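Local coordinates for DNA ligase (Alteromonas mediterranea, PDB 6GDR), which probably seals nicks in DNA in an ATP-dependent reaction, as a minimal Lig E enzyme built from a nucleotidyltransferase domain and an OB-like domain, at residues Val8-Leu13 with Tyr199-Arg203; Lys67-Asp71 with Asp134-Ala138. All coordinates share one frame; numbering follows the deposited sequence.

Interaction 1 (Val8-Leu13 with Tyr199-Arg203); sequences VDGLQL and YHSGR. With nucleotides of chain A.
The hydroxyl of Y199 accepts the backbone N-H of Q12, the N to OH distance being 3.1 Å and the bond nearly straight at 164°. The ring lies against the loop of residues 8-13. V8 CG1 packs at the ring edge, 3.9 Å from Y199 CD2, and G10 O sits in the ring plane near CE2. Q12 CB sits over one face, offset toward the rim, a CH-pi contact 4.1 Å from the Y199 ring centroid, while the rest of the Q12 side chain, extended with CG anti to its backbone N (chi1 -177°), runs past the ring in the opposite sense. A phenylalanine in place of Y199 would probably keep much of this packing but leave the Q12 N-H without its acceptor. Beyond the ring the contact passes to the backbones: G202 N donates to L11 O over 3.2 Å, and L13 N makes a weak bond to G202 O. L13 CB lies over the centre of one face of the R203 guanidinium, and L13 CD1 comes close to its NH1. R203 N donates to OP2 of DA6 in DNA chain A at 2.8 Å. G202, at a positive phi, has no side chain, and its CA lies 3.3 Å from the same OP2 of DA6. The phosphate is thus received by the N-H just after a glycine, a backbone contact likely to be indifferent to base identity.

Interaction 2 (Lys67-Asp71 with Asp134-Ala138); sequences KATID and DMPVA
With CG2 anti to its backbone N and OG1 beside that N (chi1 -55°), T69 presents its methyl group to the proline ring of P136, where T69 CG2 and P136 CG meet at 3.5 Å. The two side chains cross at about a right angle. M135 is extended through chi2 and then bends at chi3 (66°), which turns its CE back toward A68 CB, 4.2 Å away, and past the carbonyl of T69. Further along, I70 CG1 faces M135 CG, and L149 of helix 142-154 touches both side chains. The backbones join where D71 N donates to D134 O over 3.0 Å, at an angle of 159°; the return bond from D134 N to D71 O is weak. The D134 carboxylate folds back on its own chain, OD1 accepting M135 N from above the carboxylate plane while also forming a salt bridge with R145. D71 OD1 pairs instead with R41 of the neighbouring strand 38-42. P136 then centres an inverse gamma turn that leads the chain out of the sheet. D71 and D134 thus form an antiparallel hydrogen-bonded pair between strands 70-75 and 129-134, in the five-stranded mixed sheet of the nucleotidyltransferase domain.

Overall arrangement
From the N terminus, residues 8-13 run as a loop into strand 15-16 and meet residues 199-203, which lead into strand 207-210; interaction 1 thus closes a loop of 185 residues. Interaction 2 is nested inside it, joining the start of strand 70-75 to the exit of strand 129-134 across 62 residues. The first contact pairs the loops that lead into two strands of the four-stranded sheet, beside the DNA; the second belongs to the five-stranded sheet and helix 142-154. Their centres lie about 12 Å apart and they touch: Y199 packs on D134, M135 and V137, and V8 on P136, so the N-terminal segment and the 199-203 loop meet the second sheet here.

Interaction 1 (Val8-Leu13 with Tyr199-Arg203)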
ATOM      1  N   VAL D   8      -1.236  19.798   8.622  0.75 90.55           N
ATOM      2  CA  VAL D   8      -1.651  19.945   7.233  0.75 95.82           C
ATOM      3  C   VAL D   8      -2.958  19.192   7.022  0.75 87.35           C
ATOM      4  O   VAL D   8      -3.202  18.139   7.623  0.75 77.93           O
ATOM      5  CB  VAL D   8      -0.550  19.448   6.275  0.75 79.40           C
ATOM      6  CG1 VAL D   8      -0.950  19.694   4.824  0.75 66.79           C
ATOM      7  CG2 VAL D   8       0.773  20.134   6.581  0.75 71.80           C
ATOM      8  N   ASP D   9      -3.811  19.737   6.154  0.75 79.24           N
ATOM      9  CA  ASP D   9      -5.157  19.205   5.973  0.75 91.92           C
ATOM     10  C   ASP D   9      -5.132  17.808   5.360  0.75 96.46           C
ATOM     11  O   ASP D   9      -5.141  16.809   6.087  0.75 85.26           O
ATOM     12  CB  ASP D   9      -5.990  20.156   5.109  0.75 81.64           C
ATOM     13  CG  ASP D   9      -7.438  19.719   4.991  0.75 82.21           C
ATOM     14  OD1 ASP D   9      -8.157  19.782   6.010  0.75 80.91           O
ATOM     15  OD2 ASP D   9      -7.858  19.316   3.886  1.00 87.50           O
ATOM     16  N   GLY D  10      -5.097  17.726   4.029  1.00 86.48           N
ATOM     17  CA  GLY D  10      -5.195  16.446   3.366  1.00 74.78           C
ATOM     18  C   GLY D  10      -3.897  15.660   3.400  1.00 72.24           C
ATOM     19  O   GLY D  10      -2.808  16.199   3.594  1.00 72.73           O
ATOM     20  N   LEU D  11      -4.030  14.352   3.200  1.00 58.51           N
ATOM     21  CA  LEU D  11      -2.879  13.465   3.190  1.00 65.98           C
ATOM     22  C   LEU D  11      -2.128  13.572   1.870  1.00 65.95           C
ATOM     23  O   LEU D  11      -2.717  13.784   0.807  1.00 46.52           O
ATOM     24  CB  LEU D  11      -3.312  12.015   3.414  1.00 63.10           C
ATOM     25  CG  LEU D  11      -3.949  11.671   4.761  1.00 74.23           C
ATOM     26  CD1 LEU D  11      -4.355  10.205   4.787  1.00 59.27           C
ATOM     27  CD2 LEU D  11      -3.005  11.981   5.914  1.00 61.16           C
ATOM     28  N   GLN D  12      -0.808  13.426   1.949  1.00 59.07           N
ATOM     29  CA  GLN D  12       0.029  13.372   0.757  1.00 59.69           C
ATOM     30  C   GLN D  12      -0.029  11.957   0.196  1.00 57.85           C
ATOM     31  O   GLN D  12       0.464  11.012   0.820  1.00 71.30           O
ATOM     32  CB  GLN D  12       1.463  13.775   1.085  1.00 65.60           C
ATOM     33  CG  GLN D  12       2.386  13.811  -0.125  1.00 54.22           C
ATOM     34  CD  GLN D  12       3.787  14.272   0.220  1.00 62.68           C
ATOM     35  OE1 GLN D  12       4.255  14.091   1.345  1.00 69.92           O
ATOM     36  NE2 GLN D  12       4.465  14.878  -0.748  1.00 59.21           N
ATOM     37  N   LEU D  13      -0.637  11.807  -0.974  1.00 60.23           N
ATOM     38  CA  LEU D  13      -0.740  10.509  -1.620  1.00 66.40           C
ATOM     39  C   LEU D  13       0.457  10.283  -2.540  1.00 50.26           C
ATOM     40  O   LEU D  13       1.170  11.215  -2.917  1.00 55.93           O
ATOM     41  CB  LEU D  13      -2.048  10.405  -2.406  1.00 61.84           C
ATOM     42  CG  LEU D  13      -3.320  10.759  -1.628  1.00 71.20           C
ATOM     43  CD1 LEU D  13      -4.553  10.507  -2.481  1.00 81.52           C
ATOM     44  CD2 LEU D  13      -3.411   9.988  -0.317  1.00 66.02           C
ATOM     45  N   TYR D 199       5.905  19.046   2.846  1.00 59.28           N
ATOM     46  CA  TYR D 199       4.674  18.270   2.864  1.00 68.60           C
ATOM     47  C   TYR D 199       3.562  19.027   2.149  1.00 69.59           C
ATOM     48  O   TYR D 199       3.413  20.242   2.305  1.00 74.92           O
ATOM     49  CB  TYR D 199       4.262  17.961   4.303  1.00 74.34           C
ATOM     50  CG  TYR D 199       3.244  16.848   4.423  1.00 68.97           C
ATOM     51  CD1 TYR D 199       3.639  15.549   4.708  1.00 68.81           C
ATOM     52  CD2 TYR D 199       1.889  17.098   4.247  1.00 64.62           C
ATOM     53  CE1 TYR D 199       2.715  14.528   4.818  1.00 66.67           C
ATOM     54  CE2 TYR D 199       0.957  16.082   4.355  1.00 66.91           C
ATOM     55  CZ  TYR D 199       1.376  14.800   4.640  1.00 64.93           C
ATOM     56  OH  TYR D 199       0.452  13.786   4.749  1.00 68.07           O
ATOM     57  N   HIS D 200       2.781  18.300   1.354  1.00 69.27           N
ATOM     58  CA  HIS D 200       1.676  18.897   0.615  1.00 77.62           C
ATOM     59  C   HIS D 200       0.720  17.793   0.192  1.00 66.20           C
ATOM     60  O   HIS D 200       1.156  16.754  -0.312  1.00 57.66           O
ATOM     61  CB  HIS D 200       2.186  19.673  -0.604  1.00 77.37           C
ATOM     62  CG  HIS D 200       1.099  20.132  -1.527  1.00 97.25           C
ATOM     63  ND1 HIS D 200       1.026  19.735  -2.845  1.00 98.87           N
ATOM     64  CD2 HIS D 200       0.041  20.952  -1.321  1.00 92.76           C
ATOM     65  CE1 HIS D 200      -0.029  20.293  -3.412  1.00101.73           C
ATOM     66  NE2 HIS D 200      -0.644  21.036  -2.508  1.00109.44           N
ATOM     67  N   SER D 201      -0.573  18.020   0.399  1.00 54.59           N
ATOM     68  CA  SER D 201      -1.570  17.012   0.078  1.00 69.09           C
ATOM     69  C   SER D 201      -1.545  16.683  -1.412  1.00 65.16           C
ATOM     70  O   SER D 201      -0.996  17.423  -2.234  1.00 57.45           O
ATOM     71  CB  SER D 201      -2.964  17.493   0.476  1.00 65.77           C
ATOM     72  OG  SER D 201      -3.351  18.617  -0.295  1.00 63.02           O
ATOM     73  N   GLY D 202      -2.150  15.548  -1.753  1.00 65.16           N
ATOM     74  CA  GLY D 202      -2.283  15.150  -3.138  1.00 56.69           C
ATOM     75  C   GLY D 202      -1.066  14.414  -3.665  1.00 63.72           C
ATOM     76  O   GLY D 202      -0.105  14.117  -2.954  1.00 59.70           O
ATOM     77  N   ARG D 203      -1.121  14.120  -4.960  1.00 59.84           N
ATOM     78  CA  ARG D 203      -0.075  13.375  -5.644  1.00 57.55           C
ATOM     79  C   ARG D 203       0.862  14.327  -6.374  1.00 49.82           C
ATOM     80  O   ARG D 203       0.429  15.344  -6.923  1.00 63.33           O
ATOM     81  CB  ARG D 203      -0.682  12.379  -6.636  1.00 57.71           C
ATOM     82  CG  ARG D 203      -1.319  11.164  -5.980  1.00 74.45           C
ATOM     83  CD  ARG D 203      -2.073  10.310  -6.986  1.00 79.27           C
ATOM     84  NE  ARG D 203      -2.411   8.995  -6.443  1.00 80.22           N
ATOM     85  CZ  ARG D 203      -3.531   8.704  -5.786  0.41 69.07           C
ATOM     86  NH1 ARG D 203      -4.454   9.631  -5.574  1.00 72.83           N
ATOM     87  NH2 ARG D 203      -3.728   7.471  -5.337  0.90 79.16           N
TER
ATOM     88  P    DA A   6      -3.557  16.853  -6.214  1.00 51.30           P
ATOM     89  OP1  DA A   6      -3.186  17.671  -5.039  1.00 63.16           O
ATOM     90  OP2  DA A   6      -3.215  15.413  -6.266  1.00 49.41           O
ATOM     91  O5'  DA A   6      -5.127  16.983  -6.451  1.00 50.07           O
ATOM     92  C5'  DA A   6      -5.674  18.216  -6.901  1.00 57.72           C
ATOM     93  C4'  DA A   6      -7.152  18.067  -7.181  1.00 45.99           C
ATOM     94  O4'  DA A   6      -7.337  17.496  -8.510  1.00 46.35           O
ATOM     95  C3'  DA A   6      -7.883  17.144  -6.208  1.00 58.10           C
ATOM     96  O3'  DA A   6      -9.106  17.732  -5.780  1.00 53.95           O
ATOM     97  C2'  DA A   6      -8.088  15.868  -7.016  1.00 60.57           C
ATOM     98  C1'  DA A   6      -8.215  16.395  -8.435  1.00 59.79           C
ATOM     99  N9   DA A   6      -7.853  15.422  -9.464  1.00 57.87           N
ATOM    100  C8   DA A   6      -6.741  14.625  -9.493  1.00 56.01           C
ATOM    101  N7   DA A   6      -6.680  13.839 -10.542  1.00 50.75           N
ATOM    102  C5   DA A   6      -7.830  14.140 -11.252  1.00 51.76           C
ATOM    103  C6   DA A   6      -8.353  13.649 -12.465  1.00 48.96           C
ATOM    104  N6   DA A   6      -7.750  12.710 -13.199  1.00 52.08           N
ATOM    105  N1   DA A   6      -9.523  14.165 -12.895  1.00 45.34           N
ATOM    106  C2   DA A   6     -10.124  15.105 -12.156  1.00 51.69           C
ATOM    107  N3   DA A   6      -9.730  15.645 -11.002  1.00 53.52           N
ATOM    108  C4   DA A   6      -8.565  15.114 -10.601  1.00 48.87           C
ATOM    109  P    DG A   5       1.318  15.783 -10.881  1.00 90.33           P
ATOM    110  OP1  DG A   5       2.565  16.345 -10.316  1.00 72.50           O
ATOM    111  OP2  DG A   5       1.202  14.328 -11.132  1.00 81.61           O
ATOM    112  O5'  DG A   5       0.094  16.208  -9.950  1.00 76.30           O
ATOM    113  C5'  DG A   5      -0.287  17.572  -9.858  1.00 68.86           C
ATOM    114  C4'  DG A   5      -1.780  17.696  -9.635  1.00 64.79           C
ATOM    115  O4'  DG A   5      -2.481  17.344 -10.852  1.00 51.86           O
ATOM    116  C3'  DG A   5      -2.337  16.782  -8.540  1.00 57.58           C
ATOM    117  O3'  DG A   5      -2.927  17.559  -7.509  1.00 56.94           O
ATOM    118  C2'  DG A   5      -3.355  15.888  -9.262  1.00 60.20           C
ATOM    119  C1'  DG A   5      -3.672  16.679 -10.518  1.00 55.40           C
ATOM    120  N9   DG A   5      -4.093  15.868 -11.659  1.00 53.46           N
ATOM    121  C8   DG A   5      -3.495  14.725 -12.137  1.00 53.73           C
ATOM    122  N7   DG A   5      -4.092  14.227 -13.185  1.00 46.64           N
ATOM    123  C5   DG A   5      -5.150  15.097 -13.418  1.00 46.53           C
ATOM    124  C6   DG A   5      -6.148  15.073 -14.421  1.00 47.88           C
ATOM    125  O6   DG A   5      -6.302  14.248 -15.332  1.00 52.03           O
ATOM    126  N1   DG A   5      -7.031  16.144 -14.294  1.00 52.78           N
ATOM    127  C2   DG A   5      -6.955  17.114 -13.321  1.00 57.19           C
ATOM    128  N2   DG A   5      -7.893  18.070 -13.358  1.00 57.21           N
ATOM    129  N3   DG A   5      -6.025  17.146 -12.380  1.00 51.83           N
ATOM    130  C4   DG A   5      -5.160  16.112 -12.488  1.00 49.99           C
TER

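Interaction 2 (Lys67-Asp71 with Asp134-Ala138)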
ATOM      1  N   LYS D  67       4.356  12.865  21.878  1.00 64.63           N
ATOM      2  CA  LYS D  67       3.134  13.667  21.898  1.00 65.30           C
ATOM      3  C   LYS D  67       3.073  14.575  20.669  1.00 65.47           C
ATOM      4  O   LYS D  67       2.963  15.798  20.759  1.00 81.01           O
ATOM      5  CB  LYS D  67       3.059  14.479  23.189  1.00 66.68           C
ATOM      6  CG  LYS D  67       2.976  13.637  24.460  1.00 77.90           C
ATOM      7  CD  LYS D  67       1.693  12.814  24.542  1.00 71.82           C
ATOM      8  CE  LYS D  67       0.452  13.696  24.589  1.00 84.55           C
ATOM      9  NZ  LYS D  67      -0.784  12.913  24.865  1.00 76.83           N
ATOM     10  N   ALA D  68       3.146  13.943  19.500  1.00 71.70           N
ATOM     11  CA  ALA D  68       3.112  14.650  18.230  1.00 63.44           C
ATOM     12  C   ALA D  68       2.286  13.846  17.237  1.00 65.87           C
ATOM     13  O   ALA D  68       1.863  12.720  17.513  1.00 56.59           O
ATOM     14  CB  ALA D  68       4.526  14.891  17.685  1.00 65.09           C
ATOM     15  N   THR D  69       2.055  14.441  16.069  1.00 72.78           N
ATOM     16  CA  THR D  69       1.302  13.792  15.005  1.00 62.94           C
ATOM     17  C   THR D  69       2.266  13.081  14.064  1.00 61.82           C
ATOM     18  O   THR D  69       3.198  13.698  13.539  1.00 51.28           O
ATOM     19  CB  THR D  69       0.457  14.809  14.236  1.00 67.74           C
ATOM     20  OG1 THR D  69      -0.388  15.515  15.151  1.00 62.22           O
ATOM     21  CG2 THR D  69      -0.411  14.111  13.195  1.00 70.32           C
ATOM     22  N   ILE D  70       2.041  11.784  13.856  1.00 48.05           N
ATOM     23  CA  ILE D  70       2.941  10.946  13.071  1.00 61.33           C
ATOM     24  C   ILE D  70       2.112  10.001  12.213  1.00 65.11           C
ATOM     25  O   ILE D  70       1.118   9.432  12.678  1.00 52.84           O
ATOM     26  CB  ILE D  70       3.908  10.149  13.976  1.00 58.42           C
ATOM     27  CG1 ILE D  70       4.731  11.099  14.856  1.00 56.97           C
ATOM     28  CG2 ILE D  70       4.831   9.275  13.129  1.00 54.77           C
ATOM     29  CD1 ILE D  70       5.553  10.402  15.924  1.00 52.80           C
ATOM     30  N   ASP D  71       2.525   9.834  10.960  1.00 55.09           N
ATOM     31  CA  ASP D  71       1.931   8.860  10.052  1.00 44.16           C
ATOM     32  C   ASP D  71       2.838   7.639   9.974  1.00 48.79           C
ATOM     33  O   ASP D  71       4.058   7.775   9.839  1.00 50.25           O
ATOM     34  CB  ASP D  71       1.729   9.457   8.657  1.00 59.15           C
ATOM     35  CG  ASP D  71       0.560  10.420   8.598  1.00 61.75           C
ATOM     36  OD1 ASP D  71      -0.395  10.246   9.385  1.00 53.12           O
ATOM     37  OD2 ASP D  71       0.593  11.346   7.762  1.00 62.15           O
ATOM     38  N   ASP D 134       6.575   9.414   8.116  1.00 44.57           N
ATOM     39  CA  ASP D 134       6.487  10.844   7.850  1.00 47.15           C
ATOM     40  C   ASP D 134       5.732  11.522   8.984  1.00 51.24           C
ATOM     41  O   ASP D 134       5.050  10.870   9.781  1.00 54.65           O
ATOM     42  CB  ASP D 134       5.795  11.125   6.510  1.00 44.04           C
ATOM     43  CG  ASP D 134       6.089  12.517   5.980  1.00 59.74           C
ATOM     44  OD1 ASP D 134       6.835  13.266   6.645  1.00 58.45           O
ATOM     45  OD2 ASP D 134       5.574  12.861   4.895  1.00 56.90           O
ATOM     46  N   MET D 135       5.871  12.846   9.041  1.00 61.25           N
ATOM     47  CA  MET D 135       5.116  13.688   9.957  1.00 73.42           C
ATOM     48  C   MET D 135       4.431  14.765   9.124  1.00 67.11           C
ATOM     49  O   MET D 135       5.078  15.375   8.255  1.00 71.54           O
ATOM     50  CB  MET D 135       6.024  14.329  11.015  1.00 59.25           C
ATOM     51  CG  MET D 135       6.773  13.329  11.881  1.00 77.82           C
ATOM     52  SD  MET D 135       7.900  14.110  13.058  1.00 75.32           S
ATOM     53  CE  MET D 135       6.749  14.969  14.129  1.00 67.37           C
ATOM     54  N   PRO D 136       3.132  15.038   9.345  1.00 70.59           N
ATOM     55  CA  PRO D 136       2.407  16.022   8.531  1.00 67.41           C
ATOM     56  C   PRO D 136       2.692  17.469   8.935  1.00 77.27           C
ATOM     57  O   PRO D 136       1.778  18.268   9.140  1.00 91.91           O
ATOM     58  CB  PRO D 136       0.944  15.640   8.767  1.00 71.05           C
ATOM     59  CG  PRO D 136       0.928  15.120  10.158  1.00 72.71           C
ATOM     60  CD  PRO D 136       2.264  14.447  10.380  1.00 75.11           C
ATOM     61  N   VAL D 137       3.974  17.808   9.039  1.00 80.70           N
ATOM     62  CA  VAL D 137       4.385  19.136   9.481  1.00 82.12           C
ATOM     63  C   VAL D 137       4.373  20.095   8.298  1.00 95.14           C
ATOM     64  O   VAL D 137       4.746  19.732   7.175  1.00 88.32           O
ATOM     65  CB  VAL D 137       5.773  19.071  10.141  1.00 93.46           C
ATOM     66  CG1 VAL D 137       6.355  20.468  10.345  1.00 94.92           C
ATOM     67  CG2 VAL D 137       5.682  18.335  11.472  1.00 78.42           C
ATOM     68  N   ALA D 138       3.953  21.331   8.553  1.00106.59           N
ATOM     69  CA  ALA D 138       3.857  22.348   7.515  1.00 97.95           C
ATOM     70  C   ALA D 138       5.146  23.155   7.447  1.00 94.47           C
ATOM     71  O   ALA D 138       5.610  23.687   8.461  1.00108.71           O
ATOM     72  CB  ALA D 138       2.670  23.276   7.782  1.00111.61           C
TER